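Local coordinates for probable secreted solute-binding lipoprotein (Streptomyces coelicolor, PDB 3I3V), which probably binds a solute outside the cell membrane and delivers it to a transporter, as extracellular solute-binding lipoproteins of its family do, at residues C[106-111]-C[283-288]; C[129-134]-C[257-262]; C[149-154]-C[216-221]; C[171-176]-C[228-233]; C[319-324]-C[331-336]. All blocks are in the same frame, centred on the assembly; numbering follows the deposited sequence.

In the fold
All five contacts lie in one chain of the periplasmic-binding-protein class. Interactions 1 and 3 are buried; interactions 2, 4 and 5 are partly buried. Interactions 1 and 2 reach the same mixed sheet, through the neighbouring strands 280-284 and 122-131, with centres about 31 Å apart. Interactions 3 and 4 alternate along the chain and use the successive helices 203-217 and 230-238. Interaction 5 follows the other four in sequence. The chemistry differs from place to place. Interaction 3 is apolar between its segments. Interactions 1 and 2 each add a CH-pi contact to a hydrogen bond. Interaction 4 shares a carboxylate between two helix starts. Interaction 5 places a serine hydroxyl on a carbonyl of a helix's last turn.

Interaction 1 (C[106-111]-C[283-288]); sequences LADWTD and RAYTLI
One direct hydrogen bond joins the segments. The indole NE1 of W109 donates to the carbonyl O of Y285 at 2.7 Å. The N-H...O angle is 145°, so the bond is somewhat bent. The oxygen lies near the indole plane, but NE1 sits above the carbonyl plane of Y285. W109 is the first residue after helix 103-108 to leave helical geometry, and its CG lies beside the backbone N. The ring then extends toward the other segment.

A second polar link is made by water. It donates to D108 OD1 at 2.8 Å and accepts from the backbone N of Y285 at 2.7 Å. The carboxylate and the Y285 ring cross obliquely. OD1 comes to the ring edge, 4.0 Å from CD2 of Y285. A carbonyl, that of L287, also stands at the indole edge in its plane, with O 3.4 Å from CZ2 of W109.

The apolar part is a CH-pi contact. The methyl CG2 of T286 lies over one face of the W109 five-membered ring, 3.7 Å from its centroid and 17° off the normal. The T286 chi1 of 51° leaves CG2 beside the backbone N, over the indole.

The Y285 hydroxyl has its partner in Q353. P120 also packs on W109, and A104 and A105 of helix 103-108 touch the Y285 ring. Residues 285-288 carry the chain from the sheet of strand 122-131 to that of strand 289-292. The indole at the end of helix 103-108 thus packs on a connection between the two sheets.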
# COMPACT_ATOMS: atom_id res chain seq x y z
N LEU C 106 -16.36 2.48 -43.29
CA LEU C 106 -17.42 2.95 -42.41
C LEU C 106 -18.15 4.15 -43.02
O LEU C 106 -19.36 4.30 -42.85
CB LEU C 106 -16.85 3.33 -41.05
CG LEU C 106 -17.90 3.92 -40.11
CD1 LEU C 106 -19.05 2.93 -39.93
CD2 LEU C 106 -17.25 4.27 -38.77
N ALA C 107 -17.41 5.00 -43.72
CA ALA C 107 -17.99 6.17 -44.34
C ALA C 107 -18.94 5.77 -45.47
O ALA C 107 -20.07 6.27 -45.55
CB ALA C 107 -16.89 7.07 -44.89
N ASP C 108 -18.48 4.86 -46.32
CA ASP C 108 -19.29 4.41 -47.45
C ASP C 108 -20.56 3.67 -47.01
O ASP C 108 -21.50 3.53 -47.79
CB ASP C 108 -18.45 3.51 -48.38
CG ASP C 108 -17.40 4.30 -49.17
OD1 ASP C 108 -16.75 3.69 -50.05
OD2 ASP C 108 -17.22 5.50 -48.91
N TRP C 109 -20.58 3.19 -45.77
CA TRP C 109 -21.75 2.47 -45.25
C TRP C 109 -22.65 3.38 -44.41
O TRP C 109 -23.61 2.89 -43.80
CB TRP C 109 -21.33 1.26 -44.40
CG TRP C 109 -21.09 -0.00 -45.17
CD1 TRP C 109 -19.88 -0.49 -45.58
CD2 TRP C 109 -22.07 -0.96 -45.60
NE1 TRP C 109 -20.05 -1.69 -46.23
CE2 TRP C 109 -21.38 -2.00 -46.26
CE3 TRP C 109 -23.47 -1.04 -45.49
CZ2 TRP C 109 -22.04 -3.11 -46.80
CZ3 TRP C 109 -24.12 -2.15 -46.03
CH2 TRP C 109 -23.40 -3.17 -46.68
N THR C 110 -22.35 4.68 -44.39
CA THR C 110 -23.12 5.67 -43.64
C THR C 110 -23.93 6.52 -44.62
O THR C 110 -23.39 6.98 -45.62
CB THR C 110 -22.20 6.62 -42.85
OG1 THR C 110 -21.36 5.86 -41.98
CG2 THR C 110 -23.03 7.60 -42.03
N ASP C 111 -25.21 6.72 -44.33
CA ASP C 111 -26.08 7.52 -45.20
C ASP C 111 -26.03 9.00 -44.85
O ASP C 111 -25.19 9.42 -44.04
CB ASP C 111 -27.53 7.02 -45.14
CG ASP C 111 -28.16 7.20 -43.76
OD1 ASP C 111 -27.69 8.06 -42.98
OD2 ASP C 111 -29.14 6.48 -43.46
N ARG C 283 -11.39 0.20 -55.39
CA ARG C 283 -11.62 -0.41 -54.09
C ARG C 283 -13.05 -0.06 -53.67
O ARG C 283 -13.45 1.10 -53.72
CB ARG C 283 -10.62 0.09 -53.03
CG ARG C 283 -9.20 -0.44 -53.21
CD ARG C 283 -8.27 -0.04 -52.06
NE ARG C 283 -8.49 -0.81 -50.83
CZ ARG C 283 -7.93 -0.52 -49.65
NH1 ARG C 283 -7.12 0.52 -49.54
NH2 ARG C 283 -8.18 -1.28 -48.59
N ALA C 284 -13.81 -1.08 -53.28
CA ALA C 284 -15.18 -0.92 -52.84
C ALA C 284 -15.27 -1.66 -51.50
O ALA C 284 -14.66 -2.72 -51.33
CB ALA C 284 -16.15 -1.53 -53.85
N TYR C 285 -16.01 -1.09 -50.55
CA TYR C 285 -16.14 -1.69 -49.23
C TYR C 285 -17.58 -2.05 -48.92
O TYR C 285 -17.93 -2.27 -47.76
CB TYR C 285 -15.63 -0.72 -48.17
CG TYR C 285 -14.22 -0.24 -48.40
CD1 TYR C 285 -13.13 -1.07 -48.13
CD2 TYR C 285 -13.97 1.03 -48.92
CE1 TYR C 285 -11.82 -0.65 -48.37
CE2 TYR C 285 -12.67 1.46 -49.17
CZ TYR C 285 -11.60 0.61 -48.90
OH TYR C 285 -10.31 1.02 -49.19
N THR C 286 -18.42 -2.11 -49.95
CA THR C 286 -19.82 -2.41 -49.71
C THR C 286 -20.36 -3.72 -50.22
O THR C 286 -21.51 -3.82 -50.65
CB THR C 286 -20.74 -1.25 -50.19
OG1 THR C 286 -20.42 -0.91 -51.55
CG2 THR C 286 -20.57 -0.04 -49.28
N LEU C 287 -19.51 -4.75 -50.18
CA LEU C 287 -19.93 -6.09 -50.56
C LEU C 287 -20.58 -6.59 -49.26
O LEU C 287 -20.65 -5.84 -48.28
CB LEU C 287 -18.73 -6.95 -50.94
CG LEU C 287 -18.31 -6.81 -52.41
CD1 LEU C 287 -17.91 -5.37 -52.70
CD2 LEU C 287 -17.17 -7.76 -52.72
N ILE C 288 -21.04 -7.83 -49.24
CA ILE C 288 -21.72 -8.39 -48.07
C ILE C 288 -21.40 -7.77 -46.70
O ILE C 288 -20.25 -7.71 -46.27
CB ILE C 288 -21.50 -9.91 -48.00
CG1 ILE C 288 -22.18 -10.56 -49.21
CG2 ILE C 288 -22.06 -10.47 -46.70
CD1 ILE C 288 -22.16 -12.07 -49.20
O HOH W 1 -17.19 1.22 -51.21

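Interaction 2 (C[129-134]-C[257-262]); sequences AYNRAL and EKVAGH
A strand-to-helix junction meets the end of a short helix here. N131 closes strand 122-131 and holds the N-cap position of helix 132-138, while H262 follows helix 257-261. The tight part is the H262 ring. Its chi1 of 51° sets CG in the crowded position between backbone N and carbonyl carbon. One face takes the methyl of A133 in a CH-pi contact, with CB 3.5 Å from the ring centroid and 22° off the normal. The opposite face lies over the carbonyl O of V259 in its own segment. N131 runs alongside H262, pointing the same way, with its amide turned 33° from the ring plane and standing at the ring edge. V259, also buried, comes near the N131 amide with CG1. The NE2 end of the ring is bonded to E240.

The looser side is that of R132, which is partly exposed. Its chain bends at chi2 and leads the guanidinium away, to a salt bridge with E264 and a bond to the carbonyl of D141. Its backbone stays in the contact. R132 N, in the first turn of helix 132-138, donates to H262 O at 3.0 Å, nearly along the C=O axis.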
# COMPACT_ATOMS: atom_id res chain seq x y z
N ALA C 129 -2.86 -6.10 -63.00
CA ALA C 129 -1.84 -7.14 -63.01
C ALA C 129 -1.00 -7.03 -64.28
O ALA C 129 -1.54 -6.89 -65.38
CB ALA C 129 -2.50 -8.51 -62.93
N TYR C 130 0.33 -7.10 -64.11
CA TYR C 130 1.29 -7.01 -65.22
C TYR C 130 2.13 -8.28 -65.31
O TYR C 130 2.83 -8.65 -64.36
CB TYR C 130 2.22 -5.81 -65.00
CG TYR C 130 1.52 -4.47 -64.93
CD1 TYR C 130 1.40 -3.66 -66.05
CD2 TYR C 130 0.99 -4.00 -63.73
CE1 TYR C 130 0.77 -2.42 -65.99
CE2 TYR C 130 0.35 -2.77 -63.65
CZ TYR C 130 0.24 -1.98 -64.79
OH TYR C 130 -0.38 -0.76 -64.73
N ASN C 131 2.07 -8.95 -66.45
CA ASN C 131 2.84 -10.17 -66.66
C ASN C 131 4.28 -9.79 -67.02
O ASN C 131 4.55 -9.28 -68.10
CB ASN C 131 2.17 -11.00 -67.78
CG ASN C 131 2.90 -12.30 -68.07
OD1 ASN C 131 2.32 -13.25 -68.59
ND2 ASN C 131 4.20 -12.34 -67.77
N ARG C 132 5.21 -10.04 -66.09
CA ARG C 132 6.62 -9.70 -66.30
C ARG C 132 7.31 -10.50 -67.40
O ARG C 132 8.05 -9.95 -68.20
CB ARG C 132 7.40 -9.89 -65.00
CG ARG C 132 7.45 -8.65 -64.14
CD ARG C 132 8.36 -7.61 -64.76
NE ARG C 132 8.53 -6.46 -63.89
CZ ARG C 132 9.30 -5.42 -64.19
NH1 ARG C 132 9.96 -5.40 -65.34
NH2 ARG C 132 9.41 -4.41 -63.35
N ALA C 133 7.07 -11.80 -67.42
CA ALA C 133 7.67 -12.65 -68.43
C ALA C 133 7.40 -12.06 -69.81
O ALA C 133 8.28 -12.02 -70.66
CB ALA C 133 7.10 -14.05 -68.35
N LEU C 134 6.17 -11.58 -70.03
CA LEU C 134 5.82 -11.01 -71.32
C LEU C 134 6.37 -9.60 -71.52
O LEU C 134 6.70 -9.22 -72.65
CB LEU C 134 4.29 -11.03 -71.50
CG LEU C 134 3.68 -12.40 -71.83
CD1 LEU C 134 4.02 -12.81 -73.25
CD2 LEU C 134 4.20 -13.45 -70.86
N GLU C 257 -1.20 -20.64 -61.46
CA GLU C 257 0.01 -20.47 -60.67
C GLU C 257 1.31 -20.30 -61.48
O GLU C 257 2.19 -19.53 -61.08
CB GLU C 257 0.14 -21.64 -59.69
CG GLU C 257 1.46 -22.38 -59.73
CD GLU C 257 1.62 -23.31 -58.55
OE1 GLU C 257 0.83 -24.26 -58.43
OE2 GLU C 257 2.54 -23.07 -57.75
N LYS C 258 1.43 -21.03 -62.58
CA LYS C 258 2.62 -20.91 -63.42
C LYS C 258 2.73 -19.46 -63.92
O LYS C 258 3.80 -18.86 -63.89
CB LYS C 258 2.52 -21.86 -64.62
CG LYS C 258 2.43 -23.32 -64.24
CD LYS C 258 3.76 -23.86 -63.73
CE LYS C 258 4.77 -24.04 -64.86
NZ LYS C 258 5.08 -22.77 -65.59
N VAL C 259 1.60 -18.92 -64.36
CA VAL C 259 1.52 -17.55 -64.86
C VAL C 259 1.64 -16.54 -63.72
O VAL C 259 2.36 -15.55 -63.84
CB VAL C 259 0.18 -17.30 -65.58
CG1 VAL C 259 0.15 -15.89 -66.15
CG2 VAL C 259 -0.04 -18.34 -66.66
N ALA C 260 0.93 -16.80 -62.63
CA ALA C 260 0.95 -15.92 -61.46
C ALA C 260 2.35 -15.78 -60.88
O ALA C 260 2.69 -14.75 -60.30
CB ALA C 260 0.00 -16.46 -60.39
N GLY C 261 3.16 -16.83 -61.02
CA GLY C 261 4.52 -16.79 -60.50
C GLY C 261 5.29 -15.55 -60.92
O GLY C 261 5.97 -14.93 -60.10
N HIS C 262 5.18 -15.20 -62.20
CA HIS C 262 5.86 -14.02 -62.73
C HIS C 262 4.90 -12.89 -63.10
O HIS C 262 5.04 -12.25 -64.14
CB HIS C 262 6.74 -14.40 -63.93
CG HIS C 262 6.03 -15.19 -65.00
ND1 HIS C 262 6.34 -16.50 -65.27
CD2 HIS C 262 5.09 -14.83 -65.90
CE1 HIS C 262 5.62 -16.92 -66.29
NE2 HIS C 262 4.85 -15.93 -66.70

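Interaction 3 (C[149-154]-C[216-221]); sequences QLIAAA and RDAGVF
V220 lays its two methyls across the side chains of helix 147-159. CG1 meets L150, 3.9 Å from CD2, and CG2 meets I151, 4.0 Å from CG1. Both neighbours cross V220 at about a right angle. The V220 chi1 of 167° sets CG1 anti to the backbone N and CG2 beside it, so the branches part toward different residues. L150 has CG anti to its own N, which brings CD2 over to V220.

I151 also serves A218. Its CG2 is 3.6 Å from A218 CB, the closest approach between the segments, and CD1 is nearly as close. A154, one turn further on, puts its CB 3.8 Å from the carbonyl O of G219 and against V220 CA.

The chain can turn here because helix 203-217 ends in a Schellman motif. G219 has positive phi (81°) and bonds back into the last turn. Beyond the motif V220 pairs through its backbone with V165 of strand 163-166. R155 and R158 of helix 147-159 take the carbonyls of A218 and G219.

No hydrogen bond joins the two segments themselves. Apolar packing, mostly of methyl groups, carries the contact between them. It is probably held in place by the polar bonds of R155 and R158 at its border.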
# COMPACT_ATOMS: atom_id res chain seq x y z
N GLN C 149 4.33 5.95 -70.86
CA GLN C 149 5.04 4.68 -70.75
C GLN C 149 4.13 3.51 -71.10
O GLN C 149 4.56 2.56 -71.76
CB GLN C 149 5.59 4.51 -69.33
CG GLN C 149 6.59 5.57 -68.92
CD GLN C 149 6.95 5.51 -67.45
OE1 GLN C 149 6.37 4.73 -66.68
NE2 GLN C 149 7.90 6.35 -67.03
N LEU C 150 2.87 3.59 -70.68
CA LEU C 150 1.91 2.53 -70.97
C LEU C 150 1.77 2.37 -72.47
O LEU C 150 1.77 1.26 -72.99
CB LEU C 150 0.54 2.85 -70.37
CG LEU C 150 -0.61 1.87 -70.66
CD1 LEU C 150 -0.27 0.46 -70.17
CD2 LEU C 150 -1.88 2.37 -69.99
N ILE C 151 1.64 3.49 -73.17
CA ILE C 151 1.51 3.44 -74.61
C ILE C 151 2.76 2.83 -75.22
O ILE C 151 2.66 2.00 -76.13
CB ILE C 151 1.29 4.83 -75.21
CG1 ILE C 151 -0.01 5.43 -74.67
CG2 ILE C 151 1.23 4.73 -76.73
CD1 ILE C 151 -0.37 6.76 -75.30
N ALA C 152 3.92 3.25 -74.73
CA ALA C 152 5.21 2.76 -75.23
C ALA C 152 5.35 1.26 -74.99
O ALA C 152 5.93 0.55 -75.81
CB ALA C 152 6.37 3.51 -74.55
N ALA C 153 4.82 0.79 -73.87
CA ALA C 153 4.88 -0.63 -73.56
C ALA C 153 3.93 -1.37 -74.50
O ALA C 153 4.24 -2.45 -74.99
CB ALA C 153 4.50 -0.86 -72.11
N ALA C 154 2.76 -0.77 -74.75
CA ALA C 154 1.77 -1.37 -75.63
C ALA C 154 2.37 -1.58 -77.02
O ALA C 154 2.21 -2.65 -77.62
CB ALA C 154 0.53 -0.48 -75.73
N ARG C 216 -6.65 4.31 -75.92
CA ARG C 216 -7.33 3.38 -76.83
C ARG C 216 -6.89 3.52 -78.30
O ARG C 216 -6.63 2.52 -78.98
CB ARG C 216 -8.84 3.62 -76.73
CG ARG C 216 -9.68 2.89 -77.76
CD ARG C 216 -11.00 3.63 -77.98
NE ARG C 216 -10.73 4.95 -78.53
CZ ARG C 216 -11.65 5.89 -78.73
NH1 ARG C 216 -12.91 5.67 -78.42
NH2 ARG C 216 -11.29 7.06 -79.24
N ASP C 217 -6.84 4.75 -78.79
CA ASP C 217 -6.43 4.98 -80.18
C ASP C 217 -4.97 4.58 -80.37
O ASP C 217 -4.59 4.16 -81.45
CB ASP C 217 -6.66 6.45 -80.56
CG ASP C 217 -8.13 6.79 -80.75
OD1 ASP C 217 -8.46 7.97 -81.00
OD2 ASP C 217 -8.97 5.86 -80.65
N ALA C 218 -4.18 4.69 -79.31
CA ALA C 218 -2.77 4.34 -79.39
C ALA C 218 -2.57 2.83 -79.39
O ALA C 218 -1.44 2.34 -79.47
CB ALA C 218 -2.02 4.96 -78.23
N GLY C 219 -3.67 2.09 -79.27
CA GLY C 219 -3.61 0.64 -79.26
C GLY C 219 -3.23 0.01 -77.94
O GLY C 219 -2.57 -1.03 -77.91
N VAL C 220 -3.65 0.62 -76.83
CA VAL C 220 -3.32 0.08 -75.52
C VAL C 220 -4.17 -1.15 -75.19
O VAL C 220 -3.77 -1.99 -74.39
CB VAL C 220 -3.51 1.16 -74.42
CG1 VAL C 220 -3.48 0.52 -73.03
CG2 VAL C 220 -2.41 2.20 -74.53
N PHE C 221 -5.34 -1.26 -75.82
CA PHE C 221 -6.21 -2.41 -75.57
C PHE C 221 -6.07 -3.41 -76.69
O PHE C 221 -5.66 -3.07 -77.80
CB PHE C 221 -7.66 -1.94 -75.45
CG PHE C 221 -7.87 -0.95 -74.36
CD1 PHE C 221 -7.67 -1.31 -73.04
CD2 PHE C 221 -8.16 0.37 -74.66
CE1 PHE C 221 -7.75 -0.37 -72.03
CE2 PHE C 221 -8.24 1.32 -73.64
CZ PHE C 221 -8.03 0.94 -72.33

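Interaction 4 (C[171-176]-C[228-233]); sequences DWTGQK and LTSDSM
D171 OD1 accepts two bonds, from T173 OG1 at 2.6 Å and from T173 N at 3.0 Å. The hydroxyl is met by the syn lone pair of OD1, while the N-H comes from above the carboxylate plane. D171 is the N-cap of helix 172-182, and the bond from T173 N is its capping bond. The other oxygen, OD2, reaches across to a second helix start. It accepts from S230 N at 2.7 Å through its syn lone pair, with an N-H...O angle of 156°. One carboxylate thus meets the first turns of helices 172-182 and 230-238. Amides at two helix starts would be expected to stabilise its negative charge.

The D171 chi1 of 74° holds CG in the crowded position, turned to both helices. Helix 230-238 has its own N-cap in T229, which forms a capping box with S232. T229 N donates to S232 OG, and D231 N gives a weak bond to T229 OG1. T173 OG1 is also bonded to the carbonyl of G168.

The S230 hydroxyl lies beside the indole, OG 3.4 Å from W172 CZ2. The apolar side is built on T173. Its CG2 sits over the centre of the W172 ring. T173 and selenomethionine M233 meet tip to tip, with T173 CG2 3.7 Å from M233 CE.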
# COMPACT_ATOMS: atom_id res chain seq x y z
N ASP C 171 -18.88 -5.83 -71.66
CA ASP C 171 -19.52 -6.23 -70.42
C ASP C 171 -18.99 -5.45 -69.21
O ASP C 171 -18.28 -4.46 -69.37
CB ASP C 171 -19.47 -7.76 -70.22
CG ASP C 171 -18.10 -8.29 -69.82
OD1 ASP C 171 -17.18 -7.51 -69.51
OD2 ASP C 171 -17.96 -9.54 -69.82
N TRP C 172 -19.36 -5.89 -68.01
CA TRP C 172 -18.96 -5.20 -66.78
C TRP C 172 -17.48 -4.88 -66.59
O TRP C 172 -17.14 -3.88 -65.95
CB TRP C 172 -19.47 -5.97 -65.56
CG TRP C 172 -18.96 -7.38 -65.45
CD1 TRP C 172 -19.42 -8.48 -66.13
CD2 TRP C 172 -17.90 -7.85 -64.61
NE1 TRP C 172 -18.71 -9.60 -65.75
CE2 TRP C 172 -17.78 -9.24 -64.82
CE3 TRP C 172 -17.05 -7.22 -63.69
CZ2 TRP C 172 -16.83 -10.01 -64.14
CZ3 TRP C 172 -16.11 -8.00 -63.02
CH2 TRP C 172 -16.01 -9.38 -63.25
N THR C 173 -16.59 -5.70 -67.15
CA THR C 173 -15.15 -5.46 -66.99
C THR C 173 -14.79 -4.19 -67.74
O THR C 173 -14.16 -3.29 -67.17
CB THR C 173 -14.31 -6.66 -67.51
OG1 THR C 173 -14.68 -6.97 -68.86
CG2 THR C 173 -14.56 -7.89 -66.65
N GLY C 174 -15.21 -4.11 -69.00
CA GLY C 174 -14.94 -2.92 -69.79
C GLY C 174 -15.58 -1.68 -69.18
O GLY C 174 -14.95 -0.61 -69.13
N GLN C 175 -16.82 -1.81 -68.71
CA GLN C 175 -17.52 -0.66 -68.12
C GLN C 175 -16.85 -0.15 -66.85
O GLN C 175 -16.83 1.06 -66.61
CB GLN C 175 -19.01 -1.01 -67.88
CG GLN C 175 -19.43 -1.28 -66.44
CD GLN C 175 -19.90 -0.04 -65.70
OE1 GLN C 175 -20.28 -0.12 -64.53
NE2 GLN C 175 -19.89 1.10 -66.37
N LYS C 176 -16.27 -1.04 -66.05
CA LYS C 176 -15.57 -0.64 -64.83
C LYS C 176 -14.18 -0.03 -65.12
O LYS C 176 -13.76 0.92 -64.46
CB LYS C 176 -15.41 -1.83 -63.89
CG LYS C 176 -16.07 -1.65 -62.52
CD LYS C 176 -17.59 -1.62 -62.60
CE LYS C 176 -18.15 -2.99 -62.91
NZ LYS C 176 -19.62 -2.97 -63.14
N LEU C 228 -15.09 -8.01 -76.69
CA LEU C 228 -14.61 -9.01 -75.74
C LEU C 228 -15.44 -9.06 -74.46
O LEU C 228 -16.22 -8.16 -74.17
CB LEU C 228 -13.14 -8.75 -75.38
CG LEU C 228 -12.17 -8.68 -76.57
CD1 LEU C 228 -10.75 -8.40 -76.07
CD2 LEU C 228 -12.22 -9.98 -77.35
N THR C 229 -15.27 -10.14 -73.69
CA THR C 229 -15.99 -10.33 -72.44
C THR C 229 -15.03 -10.74 -71.34
O THR C 229 -13.85 -10.98 -71.58
CB THR C 229 -17.04 -11.45 -72.56
OG1 THR C 229 -16.37 -12.69 -72.85
CG2 THR C 229 -18.04 -11.14 -73.66
N SER C 230 -15.55 -10.82 -70.12
CA SER C 230 -14.75 -11.22 -68.98
C SER C 230 -14.07 -12.57 -69.27
O SER C 230 -12.96 -12.84 -68.81
CB SER C 230 -15.64 -11.33 -67.73
OG SER C 230 -14.85 -11.34 -66.56
N ASP C 231 -14.74 -13.42 -70.04
CA ASP C 231 -14.17 -14.72 -70.38
C ASP C 231 -13.02 -14.57 -71.35
O ASP C 231 -11.99 -15.24 -71.21
CB ASP C 231 -15.22 -15.64 -70.99
CG ASP C 231 -16.31 -16.02 -70.01
OD1 ASP C 231 -15.98 -16.33 -68.85
OD2 ASP C 231 -17.49 -16.00 -70.41
N SER C 232 -13.20 -13.71 -72.35
CA SER C 232 -12.16 -13.45 -73.34
C SER C 232 -10.94 -12.91 -72.62
O SER C 232 -9.81 -13.34 -72.85
CB SER C 232 -12.64 -12.41 -74.35
OG SER C 232 -13.97 -12.68 -74.78
N MSE C 233 -11.19 -11.95 -71.73
CA MSE C 233 -10.16 -11.31 -70.94
C MSE C 233 -9.40 -12.32 -70.09
O MSE C 233 -8.17 -12.43 -70.16
CB MSE C 233 -10.81 -10.27 -70.03
CG MSE C 233 -9.87 -9.52 -69.13
SE MSE C 233 -10.87 -8.28 -68.03
CE MSE C 233 -11.22 -9.45 -66.49

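Interaction 5 (C[319-324]-C[331-336]); sequences FVTESG and TDAVST
S335 has chi1 of -67°, which turns OG anti to its carbonyl carbon and beside its backbone N. V320 has chi1 of 174°, with CG1 anti to the backbone N. These two torsions bring the hydroxyl and the valine methyl to the same spot in the last turn of helix 313-323. The other partner is an inverse gamma turn centred on S335, in the loop that leads to helix 339-345.

The polar link is a single bond. S335 OG donates to the carbonyl O of V320 at 2.6 Å. The hydroxyl sits above the carbonyl plane, 40° out of it. The same carbonyl accepts a weak backbone bond from G324 N, so two donors, one of them weak, meet it. G324 is the first residue beyond the helical conformation and has positive phi. The S335 backbone N is held by Q345 of helix 339-345.

The apolar part is V320. V320 CG1 lies against the turn backbone, 3.6 Å from V334 C. The same CG1 of V320 is 3.8 Å from A333 CB. M327 of strand 326-327 touches this valine too. T321 stands at the exposed margin, where its OG1 is 4.0 Å from V334 O. After the short strand 326-327, the loop is thus folded back along the last turn of helix 313-323. At the turn, S335 OG also lies close to the glycine, 3.2 Å from G324 CA.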
# COMPACT_ATOMS: atom_id res chain seq x y z
N PHE C 319 -10.89 -15.57 -43.18
CA PHE C 319 -11.51 -15.15 -44.43
C PHE C 319 -10.43 -14.71 -45.39
O PHE C 319 -10.46 -15.05 -46.57
CB PHE C 319 -12.52 -14.02 -44.19
CG PHE C 319 -13.87 -14.51 -43.77
CD1 PHE C 319 -14.72 -15.10 -44.71
CD2 PHE C 319 -14.26 -14.46 -42.44
CE1 PHE C 319 -15.94 -15.63 -44.32
CE2 PHE C 319 -15.48 -14.99 -42.04
CZ PHE C 319 -16.32 -15.58 -42.97
N VAL C 320 -9.46 -13.96 -44.87
CA VAL C 320 -8.34 -13.47 -45.65
C VAL C 320 -7.41 -14.59 -46.13
O VAL C 320 -7.17 -14.74 -47.32
CB VAL C 320 -7.50 -12.48 -44.82
CG1 VAL C 320 -6.25 -12.08 -45.58
CG2 VAL C 320 -8.33 -11.26 -44.47
N THR C 321 -6.93 -15.39 -45.18
CA THR C 321 -6.00 -16.49 -45.43
C THR C 321 -6.56 -17.72 -46.12
O THR C 321 -5.99 -18.19 -47.10
CB THR C 321 -5.35 -16.94 -44.10
OG1 THR C 321 -4.50 -15.90 -43.60
CG2 THR C 321 -4.53 -18.20 -44.29
N GLU C 322 -7.67 -18.24 -45.61
CA GLU C 322 -8.29 -19.43 -46.17
C GLU C 322 -9.20 -19.20 -47.38
O GLU C 322 -9.34 -20.07 -48.24
CB GLU C 322 -9.06 -20.17 -45.06
CG GLU C 322 -8.24 -20.38 -43.80
CD GLU C 322 -8.98 -21.16 -42.73
OE1 GLU C 322 -8.44 -21.28 -41.60
OE2 GLU C 322 -10.09 -21.65 -43.00
N SER C 323 -9.82 -18.03 -47.45
CA SER C 323 -10.71 -17.74 -48.57
C SER C 323 -10.15 -16.72 -49.56
O SER C 323 -10.64 -16.61 -50.68
CB SER C 323 -12.06 -17.26 -48.05
OG SER C 323 -13.01 -17.20 -49.09
N GLY C 324 -9.12 -15.99 -49.15
CA GLY C 324 -8.53 -14.98 -50.02
C GLY C 324 -9.46 -13.80 -50.26
O GLY C 324 -9.52 -13.26 -51.37
N THR C 331 -6.88 -5.60 -40.59
CA THR C 331 -6.25 -6.91 -40.38
C THR C 331 -4.76 -6.75 -40.62
O THR C 331 -4.30 -5.73 -41.15
CB THR C 331 -6.68 -7.99 -41.39
OG1 THR C 331 -7.94 -7.66 -41.97
CG2 THR C 331 -6.79 -9.33 -40.71
N ASP C 332 -4.01 -7.78 -40.24
CA ASP C 332 -2.57 -7.82 -40.45
C ASP C 332 -2.34 -9.02 -41.35
O ASP C 332 -1.25 -9.23 -41.88
CB ASP C 332 -1.83 -7.99 -39.11
CG ASP C 332 -1.77 -6.71 -38.29
OD1 ASP C 332 -1.57 -6.79 -37.06
OD2 ASP C 332 -1.91 -5.61 -38.88
N ALA C 333 -3.40 -9.80 -41.52
CA ALA C 333 -3.38 -11.00 -42.35
C ALA C 333 -3.27 -10.62 -43.83
O ALA C 333 -3.69 -9.54 -44.24
CB ALA C 333 -4.65 -11.82 -42.13
N VAL C 334 -2.70 -11.54 -44.61
CA VAL C 334 -2.52 -11.33 -46.03
C VAL C 334 -2.85 -12.62 -46.75
O VAL C 334 -2.48 -13.70 -46.31
CB VAL C 334 -1.07 -10.95 -46.34
CG1 VAL C 334 -0.87 -10.86 -47.85
CG2 VAL C 334 -0.72 -9.62 -45.66
N SER C 335 -3.56 -12.51 -47.87
CA SER C 335 -3.94 -13.68 -48.64
C SER C 335 -2.71 -14.29 -49.33
O SER C 335 -2.53 -14.18 -50.54
CB SER C 335 -5.00 -13.32 -49.68
OG SER C 335 -6.23 -12.97 -49.05
N THR C 336 -1.87 -14.93 -48.52
CA THR C 336 -0.65 -15.58 -48.98
C THR C 336 -0.86 -16.75 -49.94
O THR C 336 -0.14 -16.90 -50.92
CB THR C 336 0.16 -16.06 -47.76
OG1 THR C 336 0.92 -14.97 -47.23
CG2 THR C 336 1.10 -17.19 -48.14